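Local coordinates for protein UDP-glucose 4-epimerase (Campylobacter jejuni subsp. jejuni serotype O:2, PDB 7K3P) that probably interconverts UDP-glucose and UDP-galactose, and their N-acetylated forms, by inverting the configuration of the sugar at C4 with the help of bound NAD, at residues A[211-216]-A[281-286]. The protein carries 2 engineered substitutions. Numbering follows the deposited sequence.
Sequences LLIKVA and KEVIEA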
# COMPACT_ATOMS: atom_id res chain seq x y z
N LEU A 211 21.45 -9.70 -10.28
CA LEU A 211 21.33 -11.15 -10.12
C LEU A 211 22.62 -11.85 -10.57
O LEU A 211 22.62 -13.06 -10.83
CB LEU A 211 20.14 -11.68 -10.92
CG LEU A 211 18.75 -11.24 -10.45
CD1 LEU A 211 17.66 -11.55 -11.49
CD2 LEU A 211 18.46 -11.94 -9.15
N LEU A 212 23.71 -11.08 -10.67
CA LEU A 212 24.98 -11.60 -11.18
C LEU A 212 25.51 -12.86 -10.47
O LEU A 212 25.95 -13.81 -11.12
CB LEU A 212 26.05 -10.51 -11.17
CG LEU A 212 27.49 -11.02 -11.30
CD1 LEU A 212 27.76 -11.58 -12.68
CD2 LEU A 212 28.49 -9.93 -10.95
N ILE A 213 25.48 -12.86 -9.14
CA ILE A 213 25.94 -14.04 -8.40
C ILE A 213 25.06 -15.27 -8.67
O ILE A 213 25.56 -16.38 -8.84
CB ILE A 213 26.04 -13.77 -6.90
CG1 ILE A 213 27.04 -12.64 -6.65
CG2 ILE A 213 26.49 -15.02 -6.17
CD1 ILE A 213 27.82 -12.78 -5.35
N LYS A 214 23.74 -15.06 -8.71
CA LYS A 214 22.82 -16.16 -9.02
C LYS A 214 23.13 -16.74 -10.41
O LYS A 214 23.26 -17.96 -10.57
CB LYS A 214 21.37 -15.69 -8.92
CG LYS A 214 20.32 -16.78 -9.19
CD LYS A 214 20.37 -17.90 -8.15
CE LYS A 214 19.17 -18.84 -8.27
NZ LYS A 214 19.22 -19.94 -7.26
N VAL A 215 23.28 -15.87 -11.40
CA VAL A 215 23.59 -16.30 -12.76
C VAL A 215 24.94 -17.04 -12.82
O VAL A 215 25.06 -18.10 -13.45
CB VAL A 215 23.62 -15.09 -13.72
CG1 VAL A 215 24.23 -15.47 -15.06
CG2 VAL A 215 22.23 -14.53 -13.91
N ALA A 216 25.94 -16.47 -12.17
CA ALA A 216 27.26 -17.10 -12.11
C ALA A 216 27.17 -18.50 -11.49
O ALA A 216 27.75 -19.45 -12.00
CB ALA A 216 28.23 -16.22 -11.34
N LYS A 281 33.35 -9.03 -13.47
CA LYS A 281 34.60 -9.73 -13.72
C LYS A 281 35.09 -10.42 -12.44
O LYS A 281 35.52 -11.58 -12.46
CB LYS A 281 35.63 -8.71 -14.21
CG LYS A 281 36.63 -9.25 -15.21
CD LYS A 281 37.63 -8.14 -15.61
CE LYS A 281 38.87 -8.72 -16.30
NZ LYS A 281 39.72 -7.69 -16.99
N GLU A 282 35.01 -9.71 -11.31
CA GLU A 282 35.40 -10.29 -10.03
C GLU A 282 34.57 -11.53 -9.69
O GLU A 282 35.11 -12.58 -9.33
CB GLU A 282 35.30 -9.24 -8.92
CG GLU A 282 36.42 -8.18 -8.98
CD GLU A 282 36.14 -6.97 -8.09
OE1 GLU A 282 34.98 -6.81 -7.65
OE2 GLU A 282 37.08 -6.17 -7.84
N VAL A 283 33.25 -11.40 -9.83
CA VAL A 283 32.34 -12.50 -9.51
C VAL A 283 32.60 -13.71 -10.40
O VAL A 283 32.56 -14.86 -9.94
CB VAL A 283 30.86 -12.05 -9.62
CG1 VAL A 283 29.93 -13.24 -9.53
CG2 VAL A 283 30.55 -11.02 -8.51
N ILE A 284 32.86 -13.47 -11.68
CA ILE A 284 33.16 -14.58 -12.59
C ILE A 284 34.43 -15.31 -12.16
O ILE A 284 34.42 -16.54 -12.00
CB ILE A 284 33.28 -14.09 -14.04
CG1 ILE A 284 31.89 -13.73 -14.58
CG2 ILE A 284 33.93 -15.17 -14.91
CD1 ILE A 284 31.92 -12.87 -15.83
N GLU A 285 35.50 -14.55 -11.95
CA GLU A 285 36.77 -15.14 -11.50
C GLU A 285 36.59 -15.93 -10.20
O GLU A 285 36.98 -17.09 -10.11
CB GLU A 285 37.85 -14.05 -11.32
CG GLU A 285 39.29 -14.60 -11.27
CD GLU A 285 40.33 -13.56 -10.81
OE1 GLU A 285 40.89 -13.73 -9.70
OE2 GLU A 285 40.59 -12.58 -11.55
N ALA A 286 35.98 -15.30 -9.19
CA ALA A 286 35.70 -15.97 -7.92
C ALA A 286 34.84 -17.22 -8.08
O ALA A 286 35.14 -18.26 -7.50
CB ALA A 286 35.07 -14.99 -6.93
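Val283 projects from helix 280-291 and meets Leu212, Ile213 and Ala216 of helix 212-220. Leu212 and Val283 reach toward each other tip to tip. The CD2 methyl of Leu212 sits against both CB and CG2 of Val283; CD2 to CG2 is 3.4 Å, tighter than usual van der Waals contact. Leu212 CG, in turn, lies 3.7 Å from Val283 CG1. Leu212 has CG anti to its backbone N (chi1 163°), which carries the branch across to the valine.

Both methyls of Val283 meet Leu212. CG2, beside the valine's backbone N, meets only Leu212 across the contact. CG1 is anti to that N (chi1 170°) and touches all three partners. It is 3.9 Å from CB of Ala216, one turn on from Leu212. It also lies 4.1 Å from CG1 of Ile213, and these two side chains cross at about a right angle. The backbones are nearest beside Ala216, whose CA is 6.4 Å from CA of Ile284.

No hydrogen bond joins the two segments, and all four touching residues are buried. The axes of the short segments 212-216 and 281-286 pass 9.9 Å apart at closest approach, with their N-to-C directions 32° apart. Leu227 of strand 226-230 touches both Ala216 and Ile284. Phe245 of strand 242-246 packs on Leu212 and Ile213, while Ile333 and Ala337 of helix 330-343 add to the cover over Ile213.

This is apolar helix-to-helix packing in the smaller, C-terminal part of the epimerase. In extended short-chain dehydrogenase/reductase epimerases this part binds the sugar nucleotide, and it probably does so here, beside the NAD-binding Rossmann fold.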